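PDB 4EVH: giardin subunit alpha-1 from Giardia intestinalis, which binds calcium and, in a calcium-dependent way, phosphatidylserine-containing membranes, and takes part in attachment of the parasite to the intestinal mucosa and in cytoskeletal remodelling. Local coordinates for residues R78-R83 / R116-P121; K133-L138 / K211-T216; C237-K242 / R278-R283. All coordinates share one frame; numbering follows the deposited sequence.

Interaction 1 (R78-R83 / R116-P121); sequences RAQHIR and RMFKKP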
loop_
_atom_site.group_PDB
_atom_site.type_symbol
_atom_site.label_atom_id
_atom_site.label_comp_id
_atom_site.label_asym_id
_atom_site.label_seq_id
_atom_site.Cartn_x
_atom_site.Cartn_y
_atom_site.Cartn_z
ATOM N N ARG A 78 0.264 4.157 -9.451
ATOM C CA ARG A 78 0.621 4.881 -8.250
ATOM C C ARG A 78 0.624 6.394 -8.487
ATOM O O ARG A 78 -0.080 7.127 -7.800
ATOM C CB ARG A 78 1.946 4.377 -7.690
ATOM C CG ARG A 78 2.165 4.687 -6.227
ATOM C CD ARG A 78 3.356 3.951 -5.643
ATOM N NE ARG A 78 3.102 3.672 -4.242
ATOM C CZ ARG A 78 2.827 2.471 -3.746
ATOM N NH1 ARG A 78 2.832 1.396 -4.517
ATOM N NH2 ARG A 78 2.567 2.344 -2.460
ATOM N N ALA A 79 1.366 6.866 -9.480
ATOM C CA ALA A 79 1.427 8.309 -9.759
ATOM C C ALA A 79 0.055 8.954 -10.009
ATOM O O ALA A 79 -0.154 10.125 -9.691
ATOM C CB ALA A 79 2.380 8.607 -10.908
ATOM N N GLN A 80 -0.883 8.195 -10.565
ATOM C CA GLN A 80 -2.243 8.696 -10.735
ATOM C C GLN A 80 -2.987 8.781 -9.393
ATOM O O GLN A 80 -3.685 9.773 -9.115
ATOM C CB GLN A 80 -3.023 7.801 -11.691
ATOM C CG GLN A 80 -4.346 8.383 -12.155
ATOM C CD GLN A 80 -4.165 9.658 -12.970
ATOM O OE1 GLN A 80 -4.328 10.762 -12.439
ATOM N NE2 GLN A 80 -3.833 9.512 -14.269
ATOM N N HIS A 81 -2.856 7.729 -8.581
ATOM C CA HIS A 81 -3.415 7.727 -7.229
ATOM C C HIS A 81 -2.841 8.900 -6.447
ATOM O O HIS A 81 -3.577 9.650 -5.821
ATOM C CB HIS A 81 -3.103 6.421 -6.505
ATOM C CG HIS A 81 -3.976 5.275 -6.915
ATOM N ND1 HIS A 81 -5.213 5.452 -7.495
ATOM C CD2 HIS A 81 -3.789 3.936 -6.829
ATOM C CE1 HIS A 81 -5.752 4.269 -7.742
ATOM N NE2 HIS A 81 -4.904 3.333 -7.355
ATOM N N ILE A 82 -1.523 9.070 -6.503
ATOM C CA ILE A 82 -0.879 10.227 -5.881
ATOM C C ILE A 82 -1.338 11.545 -6.504
ATOM O O ILE A 82 -1.456 12.557 -5.821
ATOM C CB ILE A 82 0.656 10.138 -5.939
ATOM C CG1 ILE A 82 1.149 8.874 -5.220
ATOM C CG2 ILE A 82 1.286 11.396 -5.358
ATOM C CD1 ILE A 82 2.655 8.808 -5.036
ATOM N N ARG A 83 -1.605 11.542 -7.800
ATOM C CA ARG A 83 -2.180 12.725 -8.415
ATOM C C ARG A 83 -3.544 13.005 -7.816
ATOM O O ARG A 83 -3.865 14.155 -7.504
ATOM C CB ARG A 83 -2.346 12.544 -9.918
ATOM C CG ARG A 83 -1.967 13.788 -10.731
ATOM C CD ARG A 83 -2.466 15.089 -10.113
ATOM N NE ARG A 83 -1.375 16.045 -9.925
ATOM C CZ ARG A 83 -0.949 16.901 -10.853
ATOM N NH1 ARG A 83 -1.524 16.937 -12.053
ATOM N NH2 ARG A 83 0.057 17.730 -10.580
ATOM N N ARG A 116 6.590 11.811 -16.046
ATOM C CA ARG A 116 6.174 11.461 -17.385
ATOM C C ARG A 116 4.750 11.948 -17.547
ATOM O O ARG A 116 4.424 12.662 -18.483
ATOM C CB ARG A 116 6.262 9.957 -17.593
ATOM C CG ARG A 116 6.254 9.514 -19.024
ATOM C CD ARG A 116 6.855 8.108 -19.152
ATOM N NE ARG A 116 6.252 7.146 -18.229
ATOM C CZ ARG A 116 6.778 6.774 -17.056
ATOM N NH1 ARG A 116 7.940 7.277 -16.646
ATOM N NH2 ARG A 116 6.140 5.891 -16.283
ATOM N N MET A 117 3.906 11.592 -16.596
ATOM C CA MET A 117 2.491 11.908 -16.685
ATOM C C MET A 117 2.173 13.408 -16.572
ATOM O O MET A 117 1.508 13.967 -17.448
ATOM C CB MET A 117 1.709 11.091 -15.656
ATOM C CG MET A 117 1.936 9.579 -15.796
ATOM S SD MET A 117 1.180 8.536 -14.515
ATOM C CE MET A 117 -0.556 8.525 -14.995
ATOM N N PHE A 118 2.646 14.063 -15.517
ATOM C CA PHE A 118 2.172 15.419 -15.226
ATOM C C PHE A 118 3.272 16.485 -15.285
ATOM O O PHE A 118 3.084 17.601 -14.799
ATOM C CB PHE A 118 1.439 15.483 -13.864
ATOM C CG PHE A 118 0.700 14.211 -13.494
ATOM C CD1 PHE A 118 1.230 13.329 -12.553
ATOM C CD2 PHE A 118 -0.518 13.895 -14.075
ATOM C CE1 PHE A 118 0.565 12.157 -12.208
ATOM C CE2 PHE A 118 -1.192 12.715 -13.731
ATOM C CZ PHE A 118 -0.643 11.850 -12.798
ATOM N N LYS A 119 4.413 16.149 -15.881
ATOM C CA LYS A 119 5.528 17.095 -16.005
ATOM C C LYS A 119 5.795 17.902 -14.735
ATOM O O LYS A 119 6.175 19.061 -14.806
ATOM C CB LYS A 119 5.324 18.047 -17.188
ATOM C CG LYS A 119 5.625 17.433 -18.554
ATOM C CD LYS A 119 4.491 16.529 -19.058
ATOM C CE LYS A 119 4.778 15.993 -20.471
ATOM N NZ LYS A 119 6.074 15.239 -20.572
ATOM N N LYS A 120 5.610 17.273 -13.578
ATOM C CA LYS A 120 5.831 17.924 -12.286
ATOM C C LYS A 120 6.662 17.054 -11.360
ATOM O O LYS A 120 6.755 15.843 -11.552
ATOM C CB LYS A 120 4.498 18.260 -11.614
ATOM C CG LYS A 120 3.714 19.350 -12.327
ATOM C CD LYS A 120 2.316 19.501 -11.771
ATOM C CE LYS A 120 1.520 20.473 -12.624
ATOM N NZ LYS A 120 1.433 20.010 -14.034
ATOM N N PRO A 121 7.290 17.675 -10.358
ATOM C CA PRO A 121 8.008 16.879 -9.371
ATOM C C PRO A 121 7.053 16.490 -8.234
ATOM O O PRO A 121 6.633 17.301 -7.406
ATOM C CB PRO A 121 9.126 17.823 -8.898
ATOM C CG PRO A 121 8.814 19.188 -9.501
ATOM C CD PRO A 121 7.442 19.113 -10.099
HETATM O O HOH W 1 -0.123 18.198 -14.813
#
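Arg83 lays its guanidinium flat on the ring of Phe118, and this stack is the dense part of the contact. The two planes are 28° apart, and Arg83 CZ stands 4.6 Å from the centroid of the Phe118 ring, an off-centre cation-pi geometry. Bends at chi2 and chi3 of Arg83 fold the chain back over the ring and bring NH1 to 3.8 Å from Phe118 CB. Met117 CB sits over the opposite face, and the carbonyl O of Ala79 meets the ring edge, 3.3 Å from Phe118 CE1. Beside it Ala79 CB touches Met117 SD at 3.8 Å. Gln80 crosses Met117 at about a right angle, its NE2 3.5 Å from Met117 CE.

The outer side is looser and polar. Lys120 turns its end at chi4 (59°) to give NZ to Phe118 O at 3.0 Å, in the carbonyl plane. A water modelled beside Lys120 NZ and Arg83 NH1 sits too near the lysine for its place to be trusted. The two cations come within 4.4 Å (Arg83 NH2 to Lys120 NZ); Asp125, in a long and weak ion pair with Arg83, probably eases their repulsion.

Tyr114 meets Phe118 edge-to-face and takes a weak hydrogen bond from Arg83. The contact thus joins helix 74-87 to the C-terminal end of helix 104-118, while Ile82 reaches helices 92-100, 104-118 and 122-130 and His81 leans on helix 245-255.

Interaction 2 (K133-L138 / K211-T216); sequences KEDWCL and KTDYYT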
loop_
_atom_site.group_PDB
_atom_site.type_symbol
_atom_site.label_atom_id
_atom_site.label_comp_id
_atom_site.label_asym_id
_atom_site.label_seq_id
_atom_site.Cartn_x
_atom_site.Cartn_y
_atom_site.Cartn_z
ATOM N N LYS A 133 3.038 21.768 8.810
ATOM C CA LYS A 133 2.536 22.275 10.082
ATOM C C LYS A 133 2.340 21.191 11.138
ATOM O O LYS A 133 2.495 21.444 12.324
ATOM C CB LYS A 133 1.241 23.066 9.869
ATOM C CG LYS A 133 1.438 24.419 9.168
ATOM C CD LYS A 133 1.680 25.551 10.176
ATOM C CE LYS A 133 3.147 25.934 10.283
ATOM N NZ LYS A 133 3.638 26.547 9.009
ATOM N N GLU A 134 1.990 19.988 10.711
ATOM C CA GLU A 134 1.854 18.883 11.646
ATOM C C GLU A 134 3.040 17.926 11.562
ATOM O O GLU A 134 3.783 17.921 10.586
ATOM C CB GLU A 134 0.543 18.131 11.403
ATOM C CG GLU A 134 -0.702 18.902 11.836
ATOM C CD GLU A 134 -1.983 18.198 11.453
ATOM O OE1 GLU A 134 -2.533 18.513 10.373
ATOM O OE2 GLU A 134 -2.435 17.326 12.230
ATOM N N ASP A 135 3.221 17.113 12.588
ATOM C CA ASP A 135 4.265 16.110 12.538
ATOM C C ASP A 135 4.065 15.149 11.362
ATOM O O ASP A 135 5.036 14.801 10.688
ATOM C CB ASP A 135 4.367 15.362 13.869
ATOM C CG ASP A 135 5.241 16.091 14.865
ATOM O OD1 ASP A 135 5.537 15.537 15.941
ATOM O OD2 ASP A 135 5.650 17.225 14.559
ATOM N N TRP A 136 2.817 14.740 11.109
ATOM C CA TRP A 136 2.518 13.787 10.036
ATOM C C TRP A 136 3.006 14.252 8.664
ATOM O O TRP A 136 3.354 13.437 7.803
ATOM C CB TRP A 136 1.029 13.441 9.978
ATOM C CG TRP A 136 0.162 14.487 9.340
ATOM C CD1 TRP A 136 -0.574 15.432 9.984
ATOM C CD2 TRP A 136 -0.077 14.685 7.932
ATOM N NE1 TRP A 136 -1.251 16.207 9.073
ATOM C CE2 TRP A 136 -0.967 15.767 7.810
ATOM C CE3 TRP A 136 0.372 14.051 6.770
ATOM C CZ2 TRP A 136 -1.413 16.235 6.570
ATOM C CZ3 TRP A 136 -0.079 14.520 5.538
ATOM C CH2 TRP A 136 -0.957 15.604 5.451
ATOM N N CYS A 137 3.028 15.563 8.471
ATOM C CA CYS A 137 3.531 16.160 7.255
ATOM C C CYS A 137 5.016 15.940 7.168
ATOM O O CYS A 137 5.546 15.608 6.110
ATOM C CB CYS A 137 3.283 17.674 7.265
ATOM S SG CYS A 137 1.561 18.154 7.325
ATOM N N LEU A 138 5.697 16.164 8.284
ATOM C CA LEU A 138 7.153 16.160 8.267
ATOM C C LEU A 138 7.630 14.732 8.121
ATOM O O LEU A 138 8.604 14.448 7.396
ATOM C CB LEU A 138 7.729 16.784 9.529
ATOM C CG LEU A 138 7.137 18.097 10.051
ATOM C CD1 LEU A 138 8.247 19.032 10.526
ATOM C CD2 LEU A 138 6.221 18.793 9.043
ATOM N N LYS A 211 -5.487 11.866 15.784
ATOM C CA LYS A 211 -5.985 12.149 14.437
ATOM C C LYS A 211 -5.038 11.676 13.330
ATOM O O LYS A 211 -4.591 10.534 13.340
ATOM C CB LYS A 211 -6.367 13.630 14.281
ATOM C CG LYS A 211 -7.786 13.929 14.763
ATOM C CD LYS A 211 -8.174 15.397 14.592
ATOM C CE LYS A 211 -9.537 15.674 15.233
ATOM N NZ LYS A 211 -9.997 17.090 15.125
ATOM N N THR A 212 -4.755 12.545 12.369
ATOM C CA THR A 212 -3.973 12.134 11.226
ATOM C C THR A 212 -2.476 12.073 11.596
ATOM O O THR A 212 -1.690 11.365 10.964
ATOM C CB THR A 212 -4.284 13.006 9.982
ATOM O OG1 THR A 212 -3.247 12.851 8.996
ATOM C CG2 THR A 212 -4.428 14.465 10.379
ATOM N N ASP A 213 -2.092 12.790 12.647
ATOM C CA ASP A 213 -0.762 12.613 13.218
ATOM C C ASP A 213 -0.626 11.154 13.643
ATOM O O ASP A 213 0.290 10.445 13.211
ATOM C CB ASP A 213 -0.574 13.526 14.433
ATOM C CG ASP A 213 0.456 14.617 14.200
ATOM O OD1 ASP A 213 0.832 14.878 13.033
ATOM O OD2 ASP A 213 0.893 15.221 15.202
ATOM N N TYR A 214 -1.567 10.714 14.477
ATOM C CA TYR A 214 -1.602 9.344 14.984
ATOM C C TYR A 214 -1.460 8.247 13.938
ATOM O O TYR A 214 -0.725 7.281 14.141
ATOM C CB TYR A 214 -2.904 9.070 15.725
ATOM C CG TYR A 214 -3.059 7.607 16.036
ATOM C CD1 TYR A 214 -2.392 7.042 17.109
ATOM C CD2 TYR A 214 -3.840 6.780 15.235
ATOM C CE1 TYR A 214 -2.516 5.701 17.394
ATOM C CE2 TYR A 214 -3.962 5.433 15.503
ATOM C CZ TYR A 214 -3.301 4.900 16.590
ATOM O OH TYR A 214 -3.422 3.568 16.899
ATOM N N TYR A 215 -2.207 8.373 12.846
ATOM C CA TYR A 215 -2.285 7.290 11.887
ATOM C C TYR A 215 -1.027 7.170 11.079
ATOM O O TYR A 215 -0.634 6.063 10.727
ATOM C CB TYR A 215 -3.510 7.414 10.982
ATOM C CG TYR A 215 -4.773 7.234 11.769
ATOM C CD1 TYR A 215 -5.214 5.972 12.138
ATOM C CD2 TYR A 215 -5.502 8.342 12.194
ATOM C CE1 TYR A 215 -6.357 5.827 12.884
ATOM C CE2 TYR A 215 -6.637 8.209 12.934
ATOM C CZ TYR A 215 -7.064 6.958 13.276
ATOM O OH TYR A 215 -8.210 6.851 14.016
ATOM N N THR A 216 -0.391 8.302 10.795
ATOM C CA THR A 216 0.767 8.288 9.906
ATOM C C THR A 216 1.872 7.409 10.489
ATOM O O THR A 216 2.363 6.502 9.811
ATOM C CB THR A 216 1.298 9.694 9.628
ATOM O OG1 THR A 216 0.278 10.464 8.990
ATOM C CG2 THR A 216 2.505 9.635 8.712
#
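Trp136 and Asp213 make the hydrogen bond that joins the segments: the backbone N of Trp136 donates to Asp213 OD1 at 2.8 Å with an N-H...O angle of 150°, on the syn side but tilted from the carboxylate plane. Asp213 OD1 also lies at the edge of the indole, whose plane is turned 82° from the carboxylate.

Two further bonds, each within its own segment, steady the groups that meet. The indole NE1 gives its hydrogen to Glu134 OE1 at 2.9 Å, almost in the ring plane, although the oxygen is approached from above its carboxylate. Thr216 OG1 donates to Thr212 O at 2.9 Å.

Van der Waals contact does the rest. With chi1 at 78°, CG of Trp136 lies between its own backbone N and carbonyl carbon, and the indole offers one face to Thr212. Thr212 OG1 rests 3.7 Å above that face, toward the rim of the indole; it is hydrogen-bonded to His92, whose ring also meets the indole. Cys137 SG lies over the other face, and Thr216 OG1 approaches Trp136 CB at 3.2 Å.

The contact links predicted annexin repeats 2 and 3. Asp213 holds a backbone N-H in the first turn of helix 135-145, where the positive end of the helix dipole would probably favour the carboxylate. Glu134 OE2 lies 4.2 Å from Asp213 OD1, so the bonds each acid receives probably offset their mutual repulsion.

Interaction 3 (C237-K242 / R278-R283); sequences CACNDK and RCFDKR. With CA (calcium ion), chain C.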
loop_
_atom_site.group_PDB
_atom_site.type_symbol
_atom_site.label_atom_id
_atom_site.label_comp_id
_atom_site.label_asym_id
_atom_site.label_seq_id
_atom_site.Cartn_x
_atom_site.Cartn_y
_atom_site.Cartn_z
ATOM N N CYS A 237 -8.869 -1.572 8.365
ATOM C CA CYS A 237 -9.408 -0.212 8.311
ATOM C C CYS A 237 -10.404 -0.088 7.175
ATOM O O CYS A 237 -11.441 0.560 7.307
ATOM C CB CYS A 237 -8.300 0.806 8.090
ATOM S SG CYS A 237 -7.234 1.080 9.495
ATOM N N ALA A 238 -10.066 -0.708 6.050
ATOM C CA ALA A 238 -10.929 -0.674 4.885
ATOM C C ALA A 238 -12.227 -1.399 5.215
ATOM O O ALA A 238 -13.285 -1.097 4.669
ATOM C CB ALA A 238 -10.231 -1.308 3.695
ATOM N N CYS A 239 -12.148 -2.349 6.135
ATOM C CA CYS A 239 -13.322 -3.118 6.489
ATOM C C CYS A 239 -14.238 -2.316 7.400
ATOM O O CYS A 239 -15.454 -2.318 7.225
ATOM C CB CYS A 239 -12.928 -4.443 7.138
ATOM S SG CYS A 239 -13.456 -5.896 6.174
ATOM N N ASN A 240 -13.649 -1.610 8.357
ATOM C CA ASN A 240 -14.440 -0.869 9.332
ATOM C C ASN A 240 -15.005 0.421 8.764
ATOM O O ASN A 240 -16.052 0.891 9.208
ATOM C CB ASN A 240 -13.634 -0.597 10.605
ATOM C CG ASN A 240 -13.133 -1.876 11.266
ATOM O OD1 ASN A 240 -13.565 -2.985 10.925
ATOM N ND2 ASN A 240 -12.218 -1.725 12.222
ATOM N N ASP A 241 -14.310 0.999 7.786
ATOM C CA ASP A 241 -14.808 2.188 7.104
ATOM C C ASP A 241 -15.813 1.753 6.047
ATOM O O ASP A 241 -15.886 2.314 4.950
ATOM C CB ASP A 241 -13.662 2.997 6.516
ATOM C CG ASP A 241 -12.793 3.624 7.590
ATOM O OD1 ASP A 241 -12.944 3.234 8.779
ATOM O OD2 ASP A 241 -11.967 4.502 7.247
ATOM N N LYS A 242 -16.559 0.712 6.418
ATOM C CA LYS A 242 -17.725 0.220 5.697
ATOM C C LYS A 242 -17.431 -0.295 4.295
ATOM O O LYS A 242 -18.163 -0.003 3.349
ATOM C CB LYS A 242 -18.842 1.271 5.680
ATOM C CG LYS A 242 -19.908 1.048 6.741
ATOM C CD LYS A 242 -21.005 2.115 6.638
ATOM C CE LYS A 242 -22.139 1.874 7.624
ATOM N NZ LYS A 242 -21.676 1.976 9.040
ATOM N N ARG A 278 -18.096 -10.197 4.542
ATOM C CA ARG A 278 -18.993 -9.341 5.309
ATOM C C ARG A 278 -19.061 -7.886 4.822
ATOM O O ARG A 278 -20.110 -7.429 4.386
ATOM C CB ARG A 278 -18.560 -9.367 6.779
ATOM C CG ARG A 278 -19.666 -9.058 7.776
ATOM C CD ARG A 278 -19.080 -8.727 9.128
ATOM N NE ARG A 278 -18.777 -7.306 9.210
ATOM C CZ ARG A 278 -17.579 -6.808 9.505
ATOM N NH1 ARG A 278 -16.565 -7.627 9.758
ATOM N NH2 ARG A 278 -17.402 -5.488 9.560
ATOM N N CYS A 279 -17.941 -7.173 4.918
ATOM C CA CYS A 279 -17.867 -5.737 4.637
ATOM C C CYS A 279 -18.042 -5.305 3.193
ATOM O O CYS A 279 -18.448 -4.175 2.931
ATOM C CB CYS A 279 -16.516 -5.195 5.074
ATOM S SG CYS A 279 -16.297 -5.078 6.820
ATOM N N PHE A 280 -17.662 -6.160 2.252
ATOM C CA PHE A 280 -17.727 -5.766 0.847
ATOM C C PHE A 280 -18.837 -6.494 0.123
ATOM O O PHE A 280 -19.127 -7.664 0.394
ATOM C CB PHE A 280 -16.380 -5.963 0.147
ATOM C CG PHE A 280 -15.303 -5.094 0.699
ATOM C CD1 PHE A 280 -15.083 -3.832 0.181
ATOM C CD2 PHE A 280 -14.527 -5.523 1.762
ATOM C CE1 PHE A 280 -14.087 -3.017 0.699
ATOM C CE2 PHE A 280 -13.540 -4.708 2.292
ATOM C CZ PHE A 280 -13.320 -3.451 1.758
ATOM N N ASP A 281 -19.463 -5.795 -0.807
ATOM C CA ASP A 281 -20.612 -6.366 -1.483
ATOM C C ASP A 281 -20.278 -7.556 -2.402
ATOM O O ASP A 281 -19.111 -7.921 -2.610
ATOM C CB ASP A 281 -21.379 -5.286 -2.244
ATOM C CG ASP A 281 -21.030 -5.258 -3.697
ATOM O OD1 ASP A 281 -19.973 -4.682 -4.041
ATOM O OD2 ASP A 281 -21.817 -5.825 -4.484
ATOM N N LYS A 282 -21.344 -8.136 -2.943
ATOM C CA LYS A 282 -21.309 -9.359 -3.729
ATOM C C LYS A 282 -20.523 -9.246 -5.040
ATOM O O LYS A 282 -20.243 -10.243 -5.673
ATOM C CB LYS A 282 -22.752 -9.750 -4.039
ATOM C CG LYS A 282 -23.002 -11.221 -4.269
ATOM C CD LYS A 282 -24.500 -11.467 -4.511
ATOM C CE LYS A 282 -25.065 -10.556 -5.609
ATOM N NZ LYS A 282 -26.521 -10.815 -5.866
ATOM N N ARG A 283 -20.200 -8.032 -5.465
ATOM C CA ARG A 283 -19.410 -7.851 -6.680
ATOM C C ARG A 283 -17.943 -7.726 -6.301
ATOM O O ARG A 283 -17.122 -8.531 -6.714
ATOM C CB ARG A 283 -19.875 -6.629 -7.487
ATOM C CG ARG A 283 -19.016 -6.341 -8.722
ATOM C CD ARG A 283 -19.433 -5.070 -9.471
ATOM N NE ARG A 283 -18.611 -4.830 -10.664
ATOM C CZ ARG A 283 -18.532 -3.664 -11.306
ATOM N NH1 ARG A 283 -19.226 -2.624 -10.877
ATOM N NH2 ARG A 283 -17.763 -3.528 -12.376
HETATM CA CA CA C . -19.857 -2.324 -5.701
#
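Cys239 and Cys279 abut where the ends of two helices meet. Their sulfurs are modelled closer than unbonded sulfurs normally sit, so the separation is doubtful; no disulfide is modelled. Next to them the Phe280 ring reaches across: its CZ comes within 4.2 Å of Ala238 CB and 3.7 Å of Ala238 O, while its CE2 lies 4.1 Å from Cys239 SG. The sulfur stands obliquely to the ring, 68° off the normal, in a Cys sulfur-aromatic contact.

Phe280 is the first residue beyond helix 272-279 to leave helical geometry. Its chi1 of -64°, with CG anti to the carbonyl carbon, carries the ring toward Ala238. Around the ring pack Met248 of helix 245-255 and Ala285 and Leu288 of helix 284-291; Met248 also touches Ala238.

Farther along the same turn, Asp281 faces a calcium ion, with OD1 at 2.9 Å from the metal, and Glu63 supplies the other protein ligand. Asp281 OD2 accepts from Arg283 N at 2.9 Å, a capping bond at the entry to helix 284-291. Arg283 forms salt bridges with Glu20 and Glu63, tying a calcium ligand to this turn.

Both segments belong to the predicted fourth annexin repeat, in which the ends of helices 227-240 and 272-279 pack on Phe280. The calcium ion, held by Glu63 of predicted repeat 1 and Asp281 of predicted repeat 4, bridges the two, unlike the usual annexin site, which is built within one repeat.

The three contacts follow one another along the chain without touching. Interaction 1 lies within the predicted second annexin repeat, interaction 2 joins the second to the third, and interaction 3 lies within the fourth. Centres of interactions 1 and 2 are about 23 Å apart, those of 2 and 3 about 26 Å, and those of 1 and 3 about 28 Å. Interactions 2 and 3 come nearest, about 6 Å between closest atoms, and helices 211-225 and 227-240 are consecutive in the chain. Helix 245-255 borders both interaction 1, at His81, and interaction 3, at Phe280. Interaction 3 holds a calcium ligand, Asp281; Glu63, from predicted repeat 1, binds the same ion, so the site spans repeats 1 and 4.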